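Local coordinates for glycerol kinase, putative (Plasmodium falciparum, PDB 2W40), which probably phosphorylates glycerol with ATP to give sn-glycerol 3-phosphate, as an FGGY-family kinase, and here holds a bound glycerol, at residues 45-50 with 102-107; 84-89 with 135-140; 108-113 with 140-145; 187-192 with 290-295. All coordinates share one frame; numbering follows the deposited sequence.

Contact 1. Residues 45-50 with 102-107. With EDO (1,2-ethanediol), chain B; EDO (1,2-ethanediol), chain D.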
# COMPACT_ATOMS: atom_id res chain seq x y z
N TYR C 45 13.20 0.25 -16.28
CA TYR C 45 13.58 1.56 -15.80
C TYR C 45 14.61 2.10 -16.79
O TYR C 45 15.73 1.59 -16.90
CB TYR C 45 14.15 1.49 -14.39
CG TYR C 45 14.00 2.73 -13.55
CD1 TYR C 45 13.42 2.73 -12.27
CD2 TYR C 45 14.48 3.94 -14.03
CE1 TYR C 45 13.42 3.92 -11.46
CE2 TYR C 45 14.47 5.12 -13.29
CZ TYR C 45 13.95 5.09 -11.98
OH TYR C 45 13.90 6.18 -11.21
N GLU C 46 14.17 3.15 -17.51
CA GLU C 46 14.98 3.78 -18.52
C GLU C 46 15.05 5.33 -18.39
O GLU C 46 14.16 6.01 -17.79
CB GLU C 46 14.38 3.48 -19.89
CG GLU C 46 14.32 2.01 -20.22
CD GLU C 46 13.72 1.60 -21.59
OE1 GLU C 46 13.29 2.44 -22.38
OE2 GLU C 46 13.67 0.38 -21.82
N HIS C 47 16.12 5.87 -18.96
CA HIS C 47 16.26 7.34 -19.13
C HIS C 47 16.46 7.60 -20.64
O HIS C 47 17.08 6.83 -21.36
CB HIS C 47 17.48 7.87 -18.40
CG HIS C 47 17.41 7.79 -16.89
ND1 HIS C 47 18.54 7.68 -16.10
CD2 HIS C 47 16.36 7.83 -16.02
CE1 HIS C 47 18.19 7.61 -14.83
NE2 HIS C 47 16.87 7.71 -14.75
N ASP C 48 16.09 8.79 -21.10
CA ASP C 48 16.36 9.29 -22.43
C ASP C 48 17.73 9.96 -22.42
O ASP C 48 17.89 10.96 -21.76
CB ASP C 48 15.29 10.37 -22.78
CG ASP C 48 15.48 10.96 -24.14
OD1 ASP C 48 16.61 10.83 -24.69
OD2 ASP C 48 14.47 11.61 -24.64
N PRO C 49 18.73 9.39 -23.09
CA PRO C 49 20.08 10.00 -23.01
C PRO C 49 20.23 11.38 -23.62
O PRO C 49 21.16 12.09 -23.24
CB PRO C 49 20.99 8.98 -23.78
CG PRO C 49 20.17 7.93 -24.10
CD PRO C 49 18.76 8.22 -23.97
N ILE C 50 19.40 11.69 -24.62
CA ILE C 50 19.43 12.96 -25.25
C ILE C 50 18.78 14.00 -24.34
O ILE C 50 19.31 15.13 -24.19
CB ILE C 50 18.81 12.86 -26.67
CG1 ILE C 50 19.72 11.94 -27.51
CG2 ILE C 50 18.62 14.26 -27.26
CD1 ILE C 50 19.10 11.57 -28.81
N ALA C 102 18.93 4.75 -22.26
CA ALA C 102 19.71 4.27 -21.13
C ALA C 102 18.83 3.25 -20.37
O ALA C 102 17.71 3.52 -20.08
CB ALA C 102 20.16 5.43 -20.22
N ILE C 103 19.42 2.10 -19.95
CA ILE C 103 18.82 1.19 -19.03
C ILE C 103 19.48 1.41 -17.66
O ILE C 103 20.71 1.30 -17.51
CB ILE C 103 18.97 -0.29 -19.43
CG1 ILE C 103 18.27 -0.53 -20.81
CG2 ILE C 103 18.27 -1.18 -18.37
CD1 ILE C 103 18.42 -1.94 -21.38
N VAL C 104 18.63 1.86 -16.72
CA VAL C 104 19.10 2.43 -15.44
C VAL C 104 19.51 1.31 -14.52
O VAL C 104 19.04 0.12 -14.63
CB VAL C 104 18.02 3.40 -14.85
CG1 VAL C 104 18.42 4.11 -13.59
CG2 VAL C 104 17.66 4.49 -15.88
N TRP C 105 20.33 1.67 -13.55
CA TRP C 105 20.78 0.70 -12.48
C TRP C 105 19.58 -0.01 -11.83
O TRP C 105 19.71 -1.09 -11.34
CB TRP C 105 21.74 1.42 -11.53
CG TRP C 105 21.16 2.55 -10.76
CD1 TRP C 105 21.18 3.85 -11.14
CD2 TRP C 105 20.57 2.51 -9.44
NE1 TRP C 105 20.64 4.65 -10.13
CE2 TRP C 105 20.25 3.85 -9.09
CE3 TRP C 105 20.39 1.50 -8.47
CZ2 TRP C 105 19.64 4.17 -7.81
CZ3 TRP C 105 19.85 1.81 -7.25
CH2 TRP C 105 19.47 3.14 -6.93
N LEU C 106 18.52 0.73 -11.60
CA LEU C 106 17.26 0.25 -10.97
C LEU C 106 16.42 -0.73 -11.82
O LEU C 106 15.49 -1.37 -11.28
CB LEU C 106 16.38 1.43 -10.57
CG LEU C 106 16.77 2.19 -9.29
CD1 LEU C 106 15.99 3.56 -9.20
CD2 LEU C 106 16.54 1.26 -8.00
N ASP C 107 16.75 -0.87 -13.10
CA ASP C 107 16.02 -1.76 -14.00
C ASP C 107 16.28 -3.20 -13.54
O ASP C 107 17.39 -3.56 -13.22
CB ASP C 107 16.52 -1.57 -15.45
CG ASP C 107 15.73 -2.33 -16.49
OD1 ASP C 107 14.87 -1.73 -17.18
OD2 ASP C 107 16.00 -3.55 -16.56
C1 EDO B . 10.60 -0.50 -12.93
O1 EDO B . 9.15 -1.10 -12.79
C2 EDO B . 11.86 -0.66 -11.95
O2 EDO B . 12.93 -1.69 -11.82
C1 EDO D . 11.43 -0.21 -26.16
O1 EDO D . 11.94 -1.62 -25.88
C2 EDO D . 11.31 1.05 -25.22
O2 EDO D . 12.51 1.94 -24.97
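Strands 46-47 and 102-103 form a two-residue antiparallel pairing in the N-terminal FGGY domain. Glu46 and Ile103 make the non-hydrogen-bonded pair, with CA atoms 4.7 Å apart. His47 and Ala102 make the hydrogen-bonded pair, closed by His47 N to Ala102 O and by Ala102 N to His47 O (2.9 Å), the latter nearly along the C=O axis. The pairing continues past the strand end, where Val104 N reaches Tyr45 O at 2.9 Å in an almost straight bond (170°). A type I turn from Val104 to Asp107 then brings the Asp107 carboxylate back, and its OD1 accepts Tyr45 N at 2.7 Å from above the carboxylate plane.

The Tyr45 ring, with CG anti to the backbone N (chi1 -153°), lies alongside Leu106, both side chains pointing the same way; Leu106 CD1 comes within 3.4 Å of Tyr45 CE1, and Leu106 CB makes an off-centre CH-pi contact. Val104 crosses obliquely, its CB 3.7 Å from Tyr45 CD2, while its CG2 sits over the centre of the His47 ring. Tyr45 OH and His47 NE2 both bond to Gln37 OE1, which ties the polar ends of the two rings to one oxygen. The extended Glu46 presents OE1 to a 1,2-ethanediol, probably from the crystallisation liquor, and OE2 to Tyr100 and Arg109.

Glu46 OE2 and Asp107 OD1 lie 5.2 Å apart, and both form salt bridges with Arg109 NH2. One guanidinium nitrogen shared by two carboxylates probably offsets their mutual repulsion and favours the ionised form of each, so that Asp107 can hold the backbone of Tyr45 as a charged acceptor.

Contact 2. Residues 84-89 with 135-140. With GOL (glycerol), chain E.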
# COMPACT_ATOMS: atom_id res chain seq x y z
N GLN C 84 25.38 8.81 -11.69
CA GLN C 84 24.69 7.58 -11.38
C GLN C 84 25.46 6.43 -12.11
O GLN C 84 25.73 6.52 -13.34
CB GLN C 84 23.24 7.66 -11.91
CG GLN C 84 23.08 8.11 -13.35
CD GLN C 84 21.77 7.67 -14.02
OE1 GLN C 84 21.23 6.61 -13.72
NE2 GLN C 84 21.34 8.45 -15.01
N ARG C 85 25.82 5.42 -11.35
CA ARG C 85 26.63 4.33 -11.83
C ARG C 85 25.70 3.26 -12.52
O ARG C 85 24.47 3.37 -12.39
CB ARG C 85 27.40 3.75 -10.69
CG ARG C 85 28.34 4.77 -10.00
CD ARG C 85 28.99 4.28 -8.66
NE ARG C 85 27.90 3.93 -7.77
CZ ARG C 85 28.03 3.18 -6.67
NH1 ARG C 85 29.24 2.82 -6.24
NH2 ARG C 85 26.95 2.74 -6.04
N GLU C 86 26.32 2.25 -13.15
CA GLU C 86 25.71 1.04 -13.71
C GLU C 86 24.83 1.29 -14.94
O GLU C 86 24.80 0.52 -15.86
CB GLU C 86 24.96 0.22 -12.69
CG GLU C 86 25.80 -0.33 -11.52
CD GLU C 86 25.85 0.59 -10.30
OE1 GLU C 86 24.99 1.51 -10.18
OE2 GLU C 86 26.73 0.40 -9.42
N THR C 87 24.07 2.36 -14.89
CA THR C 87 23.22 2.79 -15.99
C THR C 87 24.09 2.77 -17.25
O THR C 87 25.22 3.24 -17.26
CB THR C 87 22.72 4.19 -15.71
OG1 THR C 87 21.88 4.13 -14.54
CG2 THR C 87 21.92 4.76 -16.93
N VAL C 88 23.51 2.20 -18.33
CA VAL C 88 24.30 1.90 -19.54
C VAL C 88 23.54 2.39 -20.80
O VAL C 88 22.30 2.24 -20.91
CB VAL C 88 24.79 0.42 -19.62
CG1 VAL C 88 23.59 -0.49 -19.75
CG2 VAL C 88 25.80 0.22 -20.75
N ILE C 89 24.34 2.93 -21.70
CA ILE C 89 23.86 3.38 -23.05
C ILE C 89 24.85 2.74 -24.06
O ILE C 89 26.06 2.70 -23.86
CB ILE C 89 23.82 4.91 -23.22
CG1 ILE C 89 22.99 5.59 -22.13
CG2 ILE C 89 23.27 5.35 -24.62
CD1 ILE C 89 23.62 6.97 -21.89
N ASN C 135 24.14 -10.13 -10.85
CA ASN C 135 22.99 -9.46 -10.32
C ASN C 135 22.28 -8.66 -11.41
O ASN C 135 22.77 -8.59 -12.52
CB ASN C 135 23.40 -8.62 -9.09
CG ASN C 135 24.42 -7.56 -9.44
OD1 ASN C 135 24.26 -6.86 -10.51
ND2 ASN C 135 25.42 -7.36 -8.54
N THR C 136 21.15 -8.07 -11.06
CA THR C 136 20.37 -7.27 -12.00
C THR C 136 20.82 -5.83 -12.08
O THR C 136 20.24 -5.03 -12.87
CB THR C 136 18.86 -7.27 -11.70
OG1 THR C 136 18.72 -6.68 -10.42
CG2 THR C 136 18.29 -8.72 -11.64
N TYR C 137 21.82 -5.51 -11.25
CA TYR C 137 22.18 -4.12 -10.83
C TYR C 137 23.32 -3.56 -11.75
O TYR C 137 23.22 -2.41 -12.26
CB TYR C 137 22.64 -4.24 -9.37
CG TYR C 137 23.21 -3.00 -8.71
CD1 TYR C 137 22.76 -1.70 -9.04
CD2 TYR C 137 24.07 -3.15 -7.68
CE1 TYR C 137 23.31 -0.56 -8.32
CE2 TYR C 137 24.62 -2.06 -7.04
CZ TYR C 137 24.19 -0.78 -7.32
OH TYR C 137 24.76 0.28 -6.61
N PHE C 138 24.41 -4.35 -11.90
CA PHE C 138 25.56 -3.99 -12.75
C PHE C 138 25.24 -3.91 -14.22
O PHE C 138 24.20 -4.31 -14.61
CB PHE C 138 26.74 -4.83 -12.41
CG PHE C 138 27.49 -4.39 -11.15
CD1 PHE C 138 26.88 -3.64 -10.15
CD2 PHE C 138 28.84 -4.66 -11.05
CE1 PHE C 138 27.62 -3.22 -9.02
CE2 PHE C 138 29.59 -4.26 -9.92
CZ PHE C 138 28.93 -3.59 -8.89
N SER C 139 26.13 -3.32 -15.02
CA SER C 139 25.77 -3.02 -16.43
C SER C 139 25.64 -4.29 -17.29
O SER C 139 24.85 -4.28 -18.26
CB SER C 139 26.84 -2.13 -17.08
OG SER C 139 27.03 -0.96 -16.34
N ALA C 140 26.45 -5.30 -16.96
CA ALA C 140 26.72 -6.41 -17.94
C ALA C 140 25.43 -7.10 -18.42
O ALA C 140 25.27 -7.34 -19.62
CB ALA C 140 27.63 -7.47 -17.35
C1 GOL E . 23.08 5.96 -7.91
O1 GOL E . 23.44 7.17 -7.21
C2 GOL E . 24.17 5.01 -7.74
O2 GOL E . 25.31 5.36 -8.51
C3 GOL E . 23.67 3.59 -8.17
O3 GOL E . 24.62 2.61 -7.89
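Glu86 can be followed outward from a backbone of positive phi (69°). Its CB lies 3.2 Å from Tyr137 O. CG, anti to the carbonyl carbon, stands over one face of the Tyr137 ring towards its rim and also meets Phe138 CD1 at 3.7 Å, so the methylene packs against both aromatic neighbours. A bend at chi2 (91°) swings the carboxylate across the Tyr137 ring, the two planes 35° apart. At the tip, OE1 accepts glycerol O3 at 2.6 Å, whereas OE2 forms a salt bridge with Arg189. Behind this side chain the main chain is held too: Ser139 OG donates to Glu86 O at 2.7 Å, from above the carbonyl plane.

Three protein groups thus grip glycerol O3, for Tyr137 OH (2.7 Å) and Arg85 NH2 (3.0 Å) donate to the hydroxyl whose proton goes to Glu86. Arg85 also clasps glycerol O2 through its backbone N (2.9 Å) and its NE, both bonds almost straight, while NH1 forms a salt bridge with Glu308. The turn holding Tyr137 and Phe138 is closed by Asn135 OD1, which accepts Tyr137 N, an Asx turn, and Phe138 N in the carbonyl plane. Asp248 and Gln249 complete the polar shell. Arginine, glutamate and tyrosine around the hydroxyls, with an aspartate close by, form the glycerol-binding site characteristic of glycerol kinases in the FGGY family.

Contact 3. Residues 108-113 with 140-145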
# COMPACT_ATOMS: atom_id res chain seq x y z
N THR C 108 15.24 -4.00 -13.60
CA THR C 108 15.37 -5.41 -13.23
C THR C 108 14.83 -6.42 -14.25
O THR C 108 14.53 -7.58 -13.90
CB THR C 108 14.62 -5.66 -11.88
OG1 THR C 108 13.25 -5.24 -11.96
CG2 THR C 108 15.32 -4.98 -10.72
N ARG C 109 14.72 -6.00 -15.51
CA ARG C 109 14.18 -6.85 -16.56
C ARG C 109 15.04 -8.08 -16.76
O ARG C 109 14.58 -9.07 -17.40
CB ARG C 109 14.05 -6.08 -17.91
CG ARG C 109 15.25 -6.02 -18.77
CD ARG C 109 15.16 -4.99 -19.89
NE ARG C 109 14.96 -3.63 -19.50
CZ ARG C 109 14.64 -2.68 -20.35
NH1 ARG C 109 14.44 -2.95 -21.65
NH2 ARG C 109 14.45 -1.47 -19.92
N VAL C 110 16.32 -7.99 -16.33
CA VAL C 110 17.22 -9.11 -16.58
C VAL C 110 17.17 -10.21 -15.52
O VAL C 110 18.06 -11.12 -15.52
CB VAL C 110 18.68 -8.59 -16.79
CG1 VAL C 110 18.75 -7.54 -17.97
CG2 VAL C 110 19.21 -7.97 -15.46
N GLU C 111 16.19 -10.12 -14.62
CA GLU C 111 16.04 -11.14 -13.54
C GLU C 111 16.13 -12.55 -14.11
O GLU C 111 16.86 -13.38 -13.62
CB GLU C 111 14.70 -10.91 -12.82
CG GLU C 111 14.31 -11.94 -11.72
CD GLU C 111 12.87 -11.70 -11.12
OE1 GLU C 111 12.16 -10.68 -11.42
OE2 GLU C 111 12.45 -12.55 -10.30
N GLU C 112 15.34 -12.82 -15.16
CA GLU C 112 15.31 -14.17 -15.76
C GLU C 112 16.70 -14.66 -16.28
O GLU C 112 17.14 -15.79 -15.97
CB GLU C 112 14.20 -14.29 -16.84
CG GLU C 112 14.27 -15.60 -17.61
CD GLU C 112 13.14 -15.82 -18.63
OE1 GLU C 112 12.49 -14.84 -19.09
OE2 GLU C 112 12.96 -16.99 -19.02
N LEU C 113 17.40 -13.76 -16.98
CA LEU C 113 18.79 -13.96 -17.50
C LEU C 113 19.74 -14.23 -16.40
O LEU C 113 20.60 -15.13 -16.52
CB LEU C 113 19.37 -12.81 -18.39
CG LEU C 113 18.90 -12.68 -19.78
CD1 LEU C 113 19.34 -11.22 -20.22
CD2 LEU C 113 19.48 -13.84 -20.59
N ALA C 140 26.45 -5.30 -16.96
CA ALA C 140 26.72 -6.41 -17.94
C ALA C 140 25.43 -7.10 -18.42
O ALA C 140 25.27 -7.34 -19.62
CB ALA C 140 27.63 -7.47 -17.35
N PHE C 141 24.53 -7.44 -17.50
CA PHE C 141 23.30 -8.16 -17.99
C PHE C 141 22.37 -7.29 -18.78
O PHE C 141 21.67 -7.79 -19.65
CB PHE C 141 22.52 -8.83 -16.85
CG PHE C 141 23.13 -10.13 -16.38
CD1 PHE C 141 22.75 -11.31 -17.00
CD2 PHE C 141 24.05 -10.18 -15.37
CE1 PHE C 141 23.28 -12.54 -16.64
CE2 PHE C 141 24.58 -11.42 -15.00
CZ PHE C 141 24.18 -12.61 -15.65
N LYS C 142 22.42 -5.99 -18.53
CA LYS C 142 21.70 -5.01 -19.41
C LYS C 142 22.29 -4.95 -20.81
O LYS C 142 21.55 -4.89 -21.81
CB LYS C 142 21.70 -3.69 -18.69
CG LYS C 142 20.82 -3.92 -17.50
CD LYS C 142 21.53 -3.71 -16.26
CE LYS C 142 21.25 -2.44 -15.61
NZ LYS C 142 20.46 -2.67 -14.41
N ILE C 143 23.60 -5.02 -20.90
CA ILE C 143 24.23 -4.98 -22.17
C ILE C 143 23.81 -6.28 -22.91
O ILE C 143 23.51 -6.26 -24.10
CB ILE C 143 25.75 -4.95 -21.99
CG1 ILE C 143 26.23 -3.56 -21.37
CG2 ILE C 143 26.48 -5.23 -23.32
CD1 ILE C 143 27.70 -3.58 -20.71
N LEU C 144 23.93 -7.42 -22.20
CA LEU C 144 23.52 -8.70 -22.75
C LEU C 144 22.07 -8.68 -23.26
O LEU C 144 21.76 -9.12 -24.39
CB LEU C 144 23.73 -9.81 -21.78
CG LEU C 144 23.33 -11.25 -22.26
CD1 LEU C 144 24.08 -11.68 -23.51
CD2 LEU C 144 23.54 -12.24 -21.08
N TRP C 145 21.18 -8.16 -22.48
CA TRP C 145 19.82 -8.06 -22.90
C TRP C 145 19.68 -7.27 -24.19
O TRP C 145 18.94 -7.67 -25.12
CB TRP C 145 18.98 -7.37 -21.81
CG TRP C 145 17.51 -7.38 -22.10
CD1 TRP C 145 16.60 -8.32 -21.70
CD2 TRP C 145 16.77 -6.41 -22.84
NE1 TRP C 145 15.35 -7.96 -22.13
CE2 TRP C 145 15.43 -6.84 -22.86
CE3 TRP C 145 17.11 -5.25 -23.52
CZ2 TRP C 145 14.43 -6.10 -23.47
CZ3 TRP C 145 16.12 -4.52 -24.14
CH2 TRP C 145 14.80 -5.00 -24.14
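Packing of one helix start against the flank of another joins the first turn of helix 111-118 to helix 140-149, and the residues just before the first helix supply much of the surface. Val110, at its N-cap position, sets CG2 against Phe141 CB at 3.7 Å, while CG1 presses on the backbone of the second helix, 3.4 Å from Phe141 O. One turn on, Leu113 CB approaches Phe141 CD1 at 4.0 Å. Leu113 CD1 reaches the edge of the Trp145 indole, and the two side chains cross at about a right angle.

Both helices belong to the N-terminal FGGY domain, whose family is grouped with the actin-like ATPases. Within that domain Phe141 turns its ring into an aromatic cluster, meeting Phe134 and Phe208 edge-to-face.

The polar part of the contact is the approach of Arg109 to one indole face. Its CG takes the crowded position between the backbone N and the carbonyl carbon (chi1 84°), which sends the chain across the ring. CD then lies over the five-membered ring, 3.6 Å from its centroid. A bend at chi3 (59°) carries CZ over the six-membered ring, 4.5 Å from that centroid, in a cation-pi contact. The guanidinium does not lie flat: its plane stands 79° from the indole, so that an edge points at the ring and NH1 comes within 3.2 Å of Trp145 CH2. Salt bridges from NH2 to Asp107 and Glu46, together with a bond from NH1 to Tyr100 OH, are consistent with that upright orientation, and Trp44 makes a further cation-pi contact with Arg109.

Contact 4. Residues 187-192 with 290-295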
# COMPACT_ATOMS: atom_id res chain seq x y z
N ALA C 187 34.15 1.78 -14.19
CA ALA C 187 34.46 0.49 -14.84
C ALA C 187 34.19 -0.67 -13.88
O ALA C 187 33.82 -1.78 -14.33
CB ALA C 187 35.87 0.42 -15.41
N SER C 188 34.38 -0.47 -12.58
CA SER C 188 34.22 -1.54 -11.57
C SER C 188 32.72 -1.93 -11.33
O SER C 188 32.45 -2.90 -10.63
CB SER C 188 34.89 -1.11 -10.27
OG SER C 188 34.06 -0.26 -9.51
N ARG C 189 31.82 -1.12 -11.97
CA ARG C 189 30.39 -1.25 -11.79
C ARG C 189 29.71 -1.96 -12.97
O ARG C 189 28.48 -2.00 -13.12
CB ARG C 189 29.74 0.09 -11.58
CG ARG C 189 30.43 0.90 -10.51
CD ARG C 189 30.56 0.19 -9.18
NE ARG C 189 29.25 -0.05 -8.54
CZ ARG C 189 29.01 -0.28 -7.26
NH1 ARG C 189 30.01 -0.46 -6.38
NH2 ARG C 189 27.77 -0.34 -6.82
N THR C 190 30.55 -2.47 -13.84
CA THR C 190 30.06 -3.01 -15.13
C THR C 190 29.91 -4.56 -15.16
O THR C 190 29.15 -5.08 -16.05
CB THR C 190 31.04 -2.60 -16.29
OG1 THR C 190 32.30 -3.24 -16.07
CG2 THR C 190 31.14 -1.08 -16.55
N LEU C 191 30.64 -5.26 -14.28
CA LEU C 191 30.74 -6.73 -14.25
C LEU C 191 31.71 -7.23 -15.36
O LEU C 191 31.75 -8.41 -15.66
CB LEU C 191 29.40 -7.43 -14.29
CG LEU C 191 28.92 -8.16 -13.06
CD1 LEU C 191 27.40 -8.57 -13.09
CD2 LEU C 191 29.78 -9.30 -12.89
N LEU C 192 32.41 -6.25 -16.02
CA LEU C 192 33.35 -6.53 -17.12
C LEU C 192 34.83 -6.29 -16.78
O LEU C 192 35.69 -6.64 -17.60
CB LEU C 192 33.02 -5.77 -18.38
CG LEU C 192 31.60 -5.90 -18.85
CD1 LEU C 192 31.44 -4.91 -20.01
CD2 LEU C 192 31.29 -7.36 -19.22
N ILE C 290 29.46 -5.76 -1.83
CA ILE C 290 30.20 -5.74 -3.12
C ILE C 290 31.60 -5.13 -2.92
O ILE C 290 31.74 -4.12 -2.24
CB ILE C 290 29.42 -4.87 -4.14
CG1 ILE C 290 28.09 -5.55 -4.59
CG2 ILE C 290 30.33 -4.48 -5.38
CD1 ILE C 290 27.33 -4.78 -5.54
N THR C 291 32.61 -5.77 -3.48
CA THR C 291 33.99 -5.23 -3.52
C THR C 291 34.12 -4.26 -4.68
O THR C 291 33.80 -4.67 -5.81
CB THR C 291 35.00 -6.37 -3.74
OG1 THR C 291 34.77 -7.33 -2.77
CG2 THR C 291 36.45 -5.89 -3.71
N THR C 292 34.47 -3.02 -4.43
CA THR C 292 34.56 -2.03 -5.48
C THR C 292 35.85 -1.17 -5.31
O THR C 292 36.60 -1.35 -4.35
CB THR C 292 33.26 -1.16 -5.50
OG1 THR C 292 33.23 -0.41 -6.70
CG2 THR C 292 33.24 -0.20 -4.22
N ILE C 293 36.13 -0.39 -6.30
CA ILE C 293 37.25 0.53 -6.26
C ILE C 293 36.75 1.80 -5.53
O ILE C 293 35.65 2.32 -5.89
CB ILE C 293 37.74 0.98 -7.63
CG1 ILE C 293 38.24 -0.17 -8.51
CG2 ILE C 293 38.79 2.09 -7.45
CD1 ILE C 293 39.40 -0.84 -7.99
N CYS C 294 37.42 2.26 -4.47
CA CYS C 294 37.08 3.53 -3.86
C CYS C 294 37.57 4.72 -4.71
O CYS C 294 36.77 5.62 -5.09
CB CYS C 294 37.62 3.60 -2.45
SG CYS C 294 36.73 4.76 -1.38
N TYR C 295 38.86 4.74 -5.05
CA TYR C 295 39.42 5.77 -5.94
C TYR C 295 40.83 5.33 -6.31
O TYR C 295 41.45 4.53 -5.61
CB TYR C 295 39.38 7.16 -5.25
CG TYR C 295 39.93 7.18 -3.82
CD1 TYR C 295 41.31 7.17 -3.59
CD2 TYR C 295 39.10 7.06 -2.73
CE1 TYR C 295 41.78 7.08 -2.30
CE2 TYR C 295 39.62 7.01 -1.44
CZ TYR C 295 40.95 7.03 -1.24
OH TYR C 295 41.48 6.95 0.10
O HOH W 1 32.59 -2.81 -7.96
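The Arg189 guanidinium turns an edge to strand 290-295. Thr292 CB and OG1 lie near its plane, and Ile290 CG2 approaches obliquely, 4.2 Å from NH1. Through that edge NH1 donates to Thr292 OG1 at 3.2 Å, a weak bond despite its fair straightness (162°). Stronger ionic partners orient the group: NE pairs with Glu86 and NH1 with Glu308. Its NH2 lies close to the like-charged Arg85 and makes a weak bond to Tyr137 OH, so the surrounding carboxylates probably matter for keeping two guanidiniums together. Bends at chi2 (-54°) and chi3 (-66°) fold the chain back to reach the strand.

The segment 187-192 belongs to the N-terminal FGGY domain, whereas 290-295 is an edge strand of the large mixed sheet of the C-terminal one, paired with strand 304-311 and ending in a classic beta bulge opposite Lys304. The contact therefore spans the two domains of the kinase.

A water bridges them beside the arginine. It accepts from Thr292 OG1 (2.8 Å) and donates to Ser188 O (2.7 Å) and to Thr291 O (3.1 Å). Thr292 OG1, anti to its own backbone N, is thereby placed to meet both the water and the arginine. Ser188 sends OG to Thr185 O within its own domain, while its CB rests on Ile293 CG1 at 3.9 Å. A type I turn from Ala187 to Thr190 presents Ser188 and Arg189 to the strand. Thr190 secures that turn by donating through OG1 to Ala187 O in the carbonyl plane (2.7 Å), and the same OG1 accepts Leu192 N in an ST turn.

How the contacts relate
Contact 2 holds the glycerol; the centres of contacts 1 and 3 lie about 9 Å, and that of contact 4 about 11 Å, from the centre of contact 2. Contact 1 is tied to it by a backbone hydrogen bond, Ile103 N to Val88 O at 3.0 Å, and by Trp105 N to Thr87 OG1. Contact 3 shares Ala140 with contact 2; its Lys142 NZ joins Thr136 O (2.8 Å) and Val104 O (3.1 Å). Contact 4, which reaches to the C-terminal domain, meets the site through Arg189 NE to Glu86 OE2, 2.7 Å. The side chain of Leu106 is about 4 Å from that of Thr270, which binds ADP in another structure of this protein.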